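Local atomic coordinates of catalase (Pseudomonas syringae, PDB entry 1M7S), a protein that decomposes hydrogen peroxide into water and oxygen with the help of a bound heme, protecting cells from the oxidant's toxic effects. Residues A[13-18]-A[31-36]; A[69-74]-A[204-209]; A[157-162]-A[447-452]. All blocks are in the same frame, centred on the assembly; numbering follows the deposited sequence.

Interaction 1: residues A[13-18]-A[31-36]; sequences GDNQNS and DVQLLQ
Asn15 OD1 is gripped by two nitrogens of the same helix: it accepts from Gln33 NE2 at 3.1 Å and also from the ammonium of Lys37. The Gln33 bond is nearly straight at the hydrogen (163°), and the acceptor lies close to the plane of the glutamine amide; the donor, however, comes in from above the Asn15 carbonyl plane, the two amides being turned 56° apart. A bend at chi2 (75°) folds the Gln33 chain so that its amide reaches the asparagine.

Asp31 divides its carboxylate. OD2 caps the first turn of helix 32-41 by accepting from Leu34 N at 3.1 Å, while OD1 takes the backbone N-H of Gln19 and a proton from a water that also donates to Asn17 O at 2.8 Å. Ser18 passes close by, its CA 3.5 Å from Asp31 OD1, and its CB and OG lie against the methyls of Leu34, CD2 being 3.8 Å from OG. That hydroxyl is hydrogen-bonded to Asp133 of the second subunit, and Asp31 OD2 to the hydroxyl of Tyr392 of the third subunit.

Buried polar groups thus find partners in the loop, the helix start and neighbouring subunits alike, consistent with an N-terminal arm whose local shape is completed by tetramer assembly.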
loop_
_atom_site.group_PDB
_atom_site.type_symbol
_atom_site.label_atom_id
_atom_site.label_comp_id
_atom_site.label_asym_id
_atom_site.label_seq_id
_atom_site.Cartn_x
_atom_site.Cartn_y
_atom_site.Cartn_z
ATOM N N GLY A 13 18.719 -16.953 19.768
ATOM C CA GLY A 13 19.088 -17.933 20.807
ATOM C C GLY A 13 18.134 -19.098 20.951
ATOM O O GLY A 13 18.558 -20.167 21.447
ATOM N N ASP A 14 16.833 -18.886 20.754
ATOM C CA ASP A 14 15.881 -19.992 20.880
ATOM C C ASP A 14 14.754 -19.731 19.856
ATOM O O ASP A 14 14.116 -18.682 19.879
ATOM C CB ASP A 14 15.334 -20.134 22.286
ATOM C CG ASP A 14 14.430 -21.313 22.573
ATOM O OD1 ASP A 14 13.883 -21.967 21.658
ATOM O OD2 ASP A 14 14.231 -21.668 23.769
ATOM N N ASN A 15 14.622 -20.650 18.899
ATOM C CA ASN A 15 13.559 -20.441 17.896
ATOM C C ASN A 15 12.336 -21.292 18.165
ATOM O O ASN A 15 11.502 -21.518 17.246
ATOM C CB ASN A 15 14.149 -20.731 16.496
ATOM C CG ASN A 15 13.287 -20.230 15.377
ATOM O OD1 ASN A 15 12.796 -19.091 15.461
ATOM N ND2 ASN A 15 13.109 -21.053 14.352
ATOM N N GLN A 16 12.313 -22.018 19.295
ATOM C CA GLN A 16 11.236 -22.927 19.606
ATOM C C GLN A 16 10.297 -22.439 20.696
ATOM O O GLN A 16 9.193 -22.975 20.730
ATOM C CB GLN A 16 11.717 -24.333 20.050
ATOM C CG GLN A 16 12.937 -24.802 19.243
ATOM C CD GLN A 16 12.757 -24.789 17.748
ATOM O OE1 GLN A 16 11.669 -25.031 17.222
ATOM N NE2 GLN A 16 13.858 -24.456 17.047
ATOM N N ASN A 17 10.745 -21.532 21.558
ATOM C CA ASN A 17 9.900 -21.063 22.640
ATOM C C ASN A 17 9.865 -19.541 22.681
ATOM O O ASN A 17 10.908 -18.873 22.570
ATOM C CB ASN A 17 10.558 -21.496 24.009
ATOM C CG ASN A 17 10.609 -23.005 24.068
ATOM O OD1 ASN A 17 9.576 -23.674 24.098
ATOM N ND2 ASN A 17 11.818 -23.546 24.009
ATOM N N SER A 18 8.664 -18.956 22.813
ATOM C CA SER A 18 8.582 -17.518 22.987
ATOM C C SER A 18 9.081 -17.168 24.401
ATOM O O SER A 18 9.083 -18.032 25.302
ATOM C CB SER A 18 7.086 -17.059 22.994
ATOM O OG SER A 18 6.538 -17.492 21.719
ATOM N N ASP A 31 9.974 -9.747 23.064
ATOM C CA ASP A 31 10.501 -10.858 22.308
ATOM C C ASP A 31 10.561 -10.410 20.840
ATOM O O ASP A 31 9.693 -10.745 20.010
ATOM C CB ASP A 31 9.611 -12.095 22.421
ATOM C CG ASP A 31 10.340 -13.301 21.851
ATOM O OD1 ASP A 31 9.989 -14.413 22.272
ATOM O OD2 ASP A 31 11.243 -13.138 20.968
ATOM N N VAL A 32 11.664 -9.797 20.449
ATOM C CA VAL A 32 11.823 -9.278 19.097
ATOM C C VAL A 32 11.866 -10.372 18.032
ATOM O O VAL A 32 11.439 -10.065 16.892
ATOM C CB VAL A 32 13.040 -8.332 19.004
ATOM C CG1 VAL A 32 12.857 -7.191 20.013
ATOM C CG2 VAL A 32 14.352 -9.003 19.293
ATOM N N GLN A 33 12.324 -11.587 18.348
ATOM C CA GLN A 33 12.300 -12.651 17.340
ATOM C C GLN A 33 10.850 -13.051 17.079
ATOM O O GLN A 33 10.441 -13.206 15.897
ATOM C CB GLN A 33 13.157 -13.861 17.701
ATOM C CG GLN A 33 12.890 -15.171 16.929
ATOM C CD GLN A 33 13.452 -15.109 15.519
ATOM O OE1 GLN A 33 13.734 -14.003 15.037
ATOM N NE2 GLN A 33 13.610 -16.223 14.811
ATOM N N LEU A 34 10.077 -13.287 18.146
ATOM C CA LEU A 34 8.663 -13.617 17.885
ATOM C C LEU A 34 8.008 -12.551 17.010
ATOM O O LEU A 34 7.319 -12.854 16.000
ATOM C CB LEU A 34 7.928 -13.767 19.217
ATOM C CG LEU A 34 6.416 -13.934 19.167
ATOM C CD1 LEU A 34 6.070 -15.281 18.502
ATOM C CD2 LEU A 34 5.875 -13.899 20.585
ATOM N N LEU A 35 8.105 -11.273 17.383
ATOM C CA LEU A 35 7.441 -10.173 16.703
ATOM C C LEU A 35 7.930 -9.991 15.275
ATOM O O LEU A 35 7.082 -9.836 14.376
ATOM C CB LEU A 35 7.656 -8.810 17.423
ATOM C CG LEU A 35 6.748 -8.419 18.599
ATOM C CD1 LEU A 35 5.364 -8.004 18.106
ATOM C CD2 LEU A 35 6.538 -9.534 19.584
ATOM N N GLN A 36 9.242 -10.146 15.022
ATOM C CA GLN A 36 9.676 -9.994 13.637
ATOM C C GLN A 36 9.146 -11.096 12.745
ATOM O O GLN A 36 8.759 -10.839 11.612
ATOM C CB GLN A 36 11.217 -9.985 13.540
ATOM C CG GLN A 36 11.645 -9.615 12.096
ATOM C CD GLN A 36 13.155 -9.301 12.131
ATOM O OE1 GLN A 36 13.944 -10.251 12.119
ATOM N NE2 GLN A 36 13.472 -8.013 12.175
HETATM O O HOH W 1 12.114 -16.412 22.035
#

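Interaction 2: residues A[69-74]-A[204-209]; sequences SDLSKA and EVHYVK
Leu71 and His206 both turn their CG away from their own carbonyl carbon and beside the backbone N (chi1 -72° for the histidine), and with Leu71 CD1 extended away from CA (chi2 -167°), the other branch, CD2, is left over the imidazole. The methyl stands 3.8 Å from the centroid of the His206 ring, only 4° off the ring normal, a centred CH-pi contact in which all five ring atoms lie at nearly equal distance from CD2. The two side chains meet at about a right angle, the leucine presenting one methyl and the histidine a whole face. Asp70 O approaches the same ring obliquely, 3.7 Å from His206 CE1; this carbonyl accepts a hydrogen bond from Asn200.

His206 stands on strand 205-214 of the antiparallel beta-barrel characteristic of catalases, paired through its backbone with Leu198 of strand 190-199. The loop that brings Leu71 connects the barrel strands 55-64 and 82-90, and Leu71 and His206 both also rest on Val259 of strand 252-260. The contact therefore lays the connection between strands 55-64 and 82-90 against strand 205-214 of the barrel.

A water sits at the edge of the ring, in its plane, 2.7 Å from His206 ND1. It is also 2.7 Å from Leu71 O and 2.9 Å from Glu204 O, so that one molecule links the ring to the backbone of both segments. Just beyond, Ser72 OG accepts from Ala74 N at 3.1 Å in an ST turn, and Gly316 O is a further partner of that hydroxyl.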
loop_
_atom_site.group_PDB
_atom_site.type_symbol
_atom_site.label_atom_id
_atom_site.label_comp_id
_atom_site.label_asym_id
_atom_site.label_seq_id
_atom_site.Cartn_x
_atom_site.Cartn_y
_atom_site.Cartn_z
ATOM N N SER A 69 14.309 -8.119 -41.887
ATOM C CA SER A 69 14.762 -6.728 -41.743
ATOM C C SER A 69 13.857 -5.744 -42.477
ATOM O O SER A 69 13.645 -4.571 -42.141
ATOM C CB SER A 69 16.228 -6.620 -42.232
ATOM O OG SER A 69 16.211 -6.958 -43.616
ATOM N N ASP A 70 13.202 -6.208 -43.527
ATOM C CA ASP A 70 12.194 -5.578 -44.350
ATOM C C ASP A 70 10.926 -5.237 -43.564
ATOM O O ASP A 70 10.199 -4.271 -43.818
ATOM C CB ASP A 70 11.911 -6.584 -45.488
ATOM C CG ASP A 70 12.160 -8.033 -45.067
ATOM O OD1 ASP A 70 13.316 -8.578 -45.056
ATOM O OD2 ASP A 70 11.177 -8.719 -44.679
ATOM N N LEU A 71 10.616 -6.032 -42.531
ATOM C CA LEU A 71 9.474 -5.811 -41.667
ATOM C C LEU A 71 9.860 -5.073 -40.382
ATOM O O LEU A 71 9.118 -4.164 -39.960
ATOM C CB LEU A 71 8.871 -7.169 -41.246
ATOM C CG LEU A 71 8.507 -8.160 -42.362
ATOM C CD1 LEU A 71 7.651 -9.282 -41.784
ATOM C CD2 LEU A 71 7.828 -7.505 -43.556
ATOM N N SER A 72 10.952 -5.467 -39.742
ATOM C CA SER A 72 11.279 -4.848 -38.441
ATOM C C SER A 72 12.771 -4.649 -38.257
ATOM O O SER A 72 13.556 -5.511 -38.621
ATOM C CB SER A 72 10.704 -5.745 -37.318
ATOM O OG SER A 72 10.938 -5.172 -36.032
ATOM N N LYS A 73 13.098 -3.541 -37.653
ATOM C CA LYS A 73 14.486 -3.264 -37.259
ATOM C C LYS A 73 14.831 -3.918 -35.922
ATOM O O LYS A 73 15.986 -3.819 -35.450
ATOM C CB LYS A 73 14.731 -1.786 -37.253
ATOM C CG LYS A 73 13.988 -0.995 -36.174
ATOM C CD LYS A 73 14.121 0.492 -36.469
ATOM C CE LYS A 73 13.231 1.300 -35.547
ATOM N NZ LYS A 73 13.352 2.763 -35.724
ATOM N N ALA A 74 13.889 -4.530 -35.204
ATOM C CA ALA A 74 14.240 -5.051 -33.872
ATOM C C ALA A 74 15.261 -6.174 -33.877
ATOM O O ALA A 74 15.100 -7.171 -34.573
ATOM C CB ALA A 74 12.989 -5.474 -33.105
ATOM N N GLU A 204 8.992 2.435 -42.546
ATOM C CA GLU A 204 7.834 1.836 -43.183
ATOM C C GLU A 204 7.195 0.806 -42.240
ATOM O O GLU A 204 7.933 0.198 -41.502
ATOM C CB GLU A 204 8.189 1.103 -44.471
ATOM C CG GLU A 204 8.836 2.101 -45.445
ATOM C CD GLU A 204 9.582 1.358 -46.533
ATOM O OE1 GLU A 204 9.937 2.014 -47.554
ATOM O OE2 GLU A 204 9.823 0.140 -46.383
ATOM N N VAL A 205 5.888 0.674 -42.351
ATOM C CA VAL A 205 5.156 -0.179 -41.395
ATOM C C VAL A 205 4.513 -1.366 -42.052
ATOM O O VAL A 205 4.049 -1.331 -43.190
ATOM C CB VAL A 205 4.124 0.858 -40.855
ATOM C CG1 VAL A 205 2.820 0.252 -40.447
ATOM C CG2 VAL A 205 4.779 1.653 -39.705
ATOM N N HIS A 206 4.364 -2.492 -41.348
ATOM C CA HIS A 206 3.649 -3.654 -41.779
ATOM C C HIS A 206 2.800 -4.132 -40.553
ATOM O O HIS A 206 3.269 -3.903 -39.456
ATOM C CB HIS A 206 4.460 -4.852 -42.222
ATOM C CG HIS A 206 5.149 -4.673 -43.548
ATOM N ND1 HIS A 206 6.272 -3.858 -43.630
ATOM C CD2 HIS A 206 4.915 -5.184 -44.764
ATOM C CE1 HIS A 206 6.712 -3.863 -44.890
ATOM N NE2 HIS A 206 5.920 -4.663 -45.585
ATOM N N TYR A 207 1.615 -4.664 -40.834
ATOM C CA TYR A 207 0.803 -5.193 -39.731
ATOM C C TYR A 207 1.051 -6.692 -39.663
ATOM O O TYR A 207 0.930 -7.421 -40.661
ATOM C CB TYR A 207 -0.685 -4.864 -39.969
ATOM C CG TYR A 207 -0.964 -3.391 -39.747
ATOM C CD1 TYR A 207 -1.027 -2.489 -40.824
ATOM C CD2 TYR A 207 -1.126 -2.882 -38.470
ATOM C CE1 TYR A 207 -1.270 -1.155 -40.598
ATOM C CE2 TYR A 207 -1.380 -1.539 -38.238
ATOM C CZ TYR A 207 -1.429 -0.664 -39.315
ATOM O OH TYR A 207 -1.666 0.681 -39.130
ATOM N N VAL A 208 1.349 -7.197 -38.473
ATOM C CA VAL A 208 1.692 -8.625 -38.381
ATOM C C VAL A 208 0.960 -9.329 -37.251
ATOM O O VAL A 208 0.871 -8.780 -36.144
ATOM C CB VAL A 208 3.221 -8.667 -38.053
ATOM C CG1 VAL A 208 3.669 -10.086 -37.861
ATOM C CG2 VAL A 208 4.071 -8.009 -39.147
ATOM N N LYS A 209 0.524 -10.549 -37.508
ATOM C CA LYS A 209 -0.008 -11.406 -36.464
ATOM C C LYS A 209 1.057 -12.458 -36.111
ATOM O O LYS A 209 1.801 -12.939 -36.964
ATOM C CB LYS A 209 -1.282 -12.063 -36.922
ATOM C CG LYS A 209 -2.447 -11.078 -36.770
ATOM C CD LYS A 209 -3.721 -11.907 -37.007
ATOM C CE LYS A 209 -4.907 -10.972 -36.817
ATOM N NZ LYS A 209 -5.889 -11.494 -35.874
HETATM O O HOH W 2 7.831 -2.640 -41.830
#

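Interaction 3: residues A[157-162]-A[447-452]; sequences RRFDFF and NIMLSY. Unlike the reference sequence in segment 447-452: Tyr452 (reference Val).
Met449 supplies most of the apolar contact between the two helices, its thioether chain lying against the Phe159 ring and the backbone and CB of Phe162. Its CG lies 3.9 Å from Phe159 CD2, and the terminal CE is at 4.0 Å from that same ring carbon. Bends at chi2 and chi3 (both -52°) curl the chain back, which lets CG and CE touch one ring atom while the sulfur reaches the CB and carbonyl of Phe162.

The sulfur makes two kinds of approach. Toward the Phe159 ring it forms a Met-aromatic contact, SD being 5.4 Å from the centroid and oblique to the ring. On the other helix residue it meets backbone as well as side chain: Met449 SD lies 3.4 Å from Phe162 C and 3.9 Å from Phe162 CB.

Polar atoms take part at the aromatic edge of Tyr452, a residue that differs from the reference sequence. Phe162 O lies near the plane of this ring, 3.7 Å from CE1, and the phenol OH is hydrogen-bonded to Ser163 O, the next carbonyl along the helix.

The axes of segments 157-162 and 447-452 pass 9.7 Å apart, at 64°. Helix 424-438 touches both Phe159 and Met449 through Leu438; helix 169-176 meets Phe159 at Tyr176, Met449 at Leu172 and Tyr452 at Thr169; and Phe162 packs on Met140 of helix 137-144, so helix 443-456 lies on helices 155-163 and 169-176, which together with 137-144 follow strand 117-124.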
loop_
_atom_site.group_PDB
_atom_site.type_symbol
_atom_site.label_atom_id
_atom_site.label_comp_id
_atom_site.label_asym_id
_atom_site.label_seq_id
_atom_site.Cartn_x
_atom_site.Cartn_y
_atom_site.Cartn_z
ATOM N N ARG A 157 -25.122 -14.973 -15.960
ATOM C CA ARG A 157 -24.574 -13.640 -15.961
ATOM C C ARG A 157 -23.789 -13.334 -17.238
ATOM O O ARG A 157 -24.037 -12.291 -17.844
ATOM C CB ARG A 157 -23.699 -13.429 -14.700
ATOM C CG ARG A 157 -24.462 -13.620 -13.372
ATOM C CD ARG A 157 -23.648 -13.428 -12.096
ATOM N NE ARG A 157 -23.077 -12.103 -12.081
ATOM C CZ ARG A 157 -21.854 -11.702 -12.452
ATOM N NH1 ARG A 157 -20.982 -12.621 -12.827
ATOM N NH2 ARG A 157 -21.540 -10.424 -12.434
ATOM N N ARG A 158 -22.913 -14.240 -17.661
ATOM C CA ARG A 158 -22.152 -13.984 -18.899
ATOM C C ARG A 158 -23.098 -13.979 -20.112
ATOM O O ARG A 158 -22.822 -13.224 -21.045
ATOM C CB ARG A 158 -21.052 -15.023 -19.107
ATOM C CG ARG A 158 -21.459 -16.447 -19.492
ATOM C CD ARG A 158 -20.272 -17.399 -19.579
ATOM N NE ARG A 158 -19.498 -17.495 -18.343
ATOM C CZ ARG A 158 -18.470 -18.317 -18.141
ATOM N NH1 ARG A 158 -17.788 -18.295 -16.987
ATOM N NH2 ARG A 158 -18.156 -19.200 -19.074
ATOM N N PHE A 159 -24.213 -14.713 -20.021
ATOM C CA PHE A 159 -25.078 -14.742 -21.217
ATOM C C PHE A 159 -26.051 -13.589 -21.282
ATOM O O PHE A 159 -26.409 -13.166 -22.387
ATOM C CB PHE A 159 -25.739 -16.091 -21.473
ATOM C CG PHE A 159 -24.718 -17.171 -21.775
ATOM C CD1 PHE A 159 -24.592 -18.250 -20.947
ATOM C CD2 PHE A 159 -23.933 -17.050 -22.929
ATOM C CE1 PHE A 159 -23.658 -19.251 -21.226
ATOM C CE2 PHE A 159 -22.999 -18.047 -23.210
ATOM C CZ PHE A 159 -22.861 -19.152 -22.372
ATOM N N ASP A 160 -26.341 -12.950 -20.169
ATOM C CA ASP A 160 -27.064 -11.679 -20.176
ATOM C C ASP A 160 -26.147 -10.664 -20.869
ATOM O O ASP A 160 -26.507 -9.988 -21.859
ATOM C CB ASP A 160 -27.331 -11.281 -18.710
ATOM C CG ASP A 160 -27.874 -9.887 -18.503
ATOM O OD1 ASP A 160 -28.494 -9.372 -19.452
ATOM O OD2 ASP A 160 -27.701 -9.318 -17.400
ATOM N N PHE A 161 -24.857 -10.620 -20.498
ATOM C CA PHE A 161 -23.901 -9.693 -21.141
ATOM C C PHE A 161 -23.721 -9.989 -22.619
ATOM O O PHE A 161 -23.958 -9.129 -23.496
ATOM C CB PHE A 161 -22.530 -9.776 -20.418
ATOM C CG PHE A 161 -21.436 -8.925 -21.013
ATOM C CD1 PHE A 161 -21.400 -7.545 -20.954
ATOM C CD2 PHE A 161 -20.445 -9.579 -21.723
ATOM C CE1 PHE A 161 -20.372 -6.806 -21.529
ATOM C CE2 PHE A 161 -19.410 -8.854 -22.311
ATOM C CZ PHE A 161 -19.375 -7.493 -22.208
ATOM N N PHE A 162 -23.351 -11.238 -22.929
ATOM C CA PHE A 162 -23.008 -11.613 -24.301
ATOM C C PHE A 162 -24.184 -11.639 -25.270
ATOM O O PHE A 162 -23.973 -11.482 -26.483
ATOM C CB PHE A 162 -22.266 -12.955 -24.346
ATOM C CG PHE A 162 -20.832 -12.866 -23.877
ATOM C CD1 PHE A 162 -20.325 -13.684 -22.895
ATOM C CD2 PHE A 162 -19.984 -11.963 -24.500
ATOM C CE1 PHE A 162 -18.961 -13.622 -22.519
ATOM C CE2 PHE A 162 -18.652 -11.877 -24.126
ATOM C CZ PHE A 162 -18.155 -12.698 -23.150
ATOM N N ASN A 447 -32.583 -16.998 -26.069
ATOM C CA ASN A 447 -32.924 -17.131 -27.487
ATOM C C ASN A 447 -32.088 -16.189 -28.347
ATOM O O ASN A 447 -31.883 -16.569 -29.491
ATOM C CB ASN A 447 -34.417 -16.895 -27.737
ATOM C CG ASN A 447 -35.212 -18.073 -27.153
ATOM O OD1 ASN A 447 -34.826 -19.224 -27.249
ATOM N ND2 ASN A 447 -36.337 -17.740 -26.538
ATOM N N ILE A 448 -31.632 -15.069 -27.777
ATOM C CA ILE A 448 -30.786 -14.164 -28.586
ATOM C C ILE A 448 -29.423 -14.816 -28.816
ATOM O O ILE A 448 -28.865 -14.776 -29.917
ATOM C CB ILE A 448 -30.668 -12.811 -27.925
ATOM C CG1 ILE A 448 -31.985 -12.011 -28.125
ATOM C CG2 ILE A 448 -29.468 -12.031 -28.509
ATOM C CD1 ILE A 448 -31.869 -10.745 -27.236
ATOM N N MET A 449 -28.844 -15.377 -27.762
ATOM C CA MET A 449 -27.595 -16.126 -27.881
ATOM C C MET A 449 -27.735 -17.221 -28.926
ATOM O O MET A 449 -26.789 -17.401 -29.717
ATOM C CB MET A 449 -27.212 -16.770 -26.551
ATOM C CG MET A 449 -26.563 -15.810 -25.549
ATOM S SD MET A 449 -25.159 -14.820 -26.103
ATOM C CE MET A 449 -24.083 -16.074 -26.781
ATOM N N LEU A 450 -28.822 -17.984 -28.870
ATOM C CA LEU A 450 -29.050 -19.072 -29.840
ATOM C C LEU A 450 -29.130 -18.574 -31.261
ATOM O O LEU A 450 -28.661 -19.217 -32.218
ATOM C CB LEU A 450 -30.345 -19.805 -29.414
ATOM C CG LEU A 450 -30.166 -20.693 -28.171
ATOM C CD1 LEU A 450 -31.512 -21.290 -27.752
ATOM C CD2 LEU A 450 -29.117 -21.788 -28.323
ATOM N N SER A 451 -29.721 -17.387 -31.443
ATOM C CA SER A 451 -29.830 -16.796 -32.786
ATOM C C SER A 451 -28.445 -16.520 -33.350
ATOM O O SER A 451 -28.204 -16.688 -34.561
ATOM C CB SER A 451 -30.714 -15.545 -32.800
ATOM O OG SER A 451 -30.100 -14.379 -32.273
ATOM N N TYR A 452 -27.516 -16.094 -32.471
ATOM C CA TYR A 452 -26.134 -15.886 -32.937
ATOM C C TYR A 452 -25.516 -17.165 -33.435
ATOM O O TYR A 452 -24.885 -17.208 -34.492
ATOM C CB TYR A 452 -25.271 -15.269 -31.828
ATOM C CG TYR A 452 -25.778 -13.909 -31.349
ATOM C CD1 TYR A 452 -25.359 -13.448 -30.091
ATOM C CD2 TYR A 452 -26.546 -13.066 -32.134
ATOM C CE1 TYR A 452 -25.765 -12.202 -29.646
ATOM C CE2 TYR A 452 -26.982 -11.832 -31.684
ATOM C CZ TYR A 452 -26.574 -11.396 -30.433
ATOM O OH TYR A 452 -26.991 -10.183 -29.958
#

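In the fold
From the N terminus, interaction 1 comes first and closes a short loop, with twelve residues between its segments, in an arm reaching far from the centre of its own chain and lying among other subunits. It is complete before interaction 2 opens at 69-74. The loop 69-74 meets its strand partner only at 204-209, across strands 82-90, 107-114 and 117-124 and the helices 137-144, 155-163 and 169-176. Interaction 3 begins inside this span, at 157-162, and ends near the C terminus at 447-452, so interactions 2 and 3 cross. Their nearest atoms remain about 17 Å apart: one contact belongs to the barrel, the other ties helix 155-163 to helix 443-456 among the C-terminal helices.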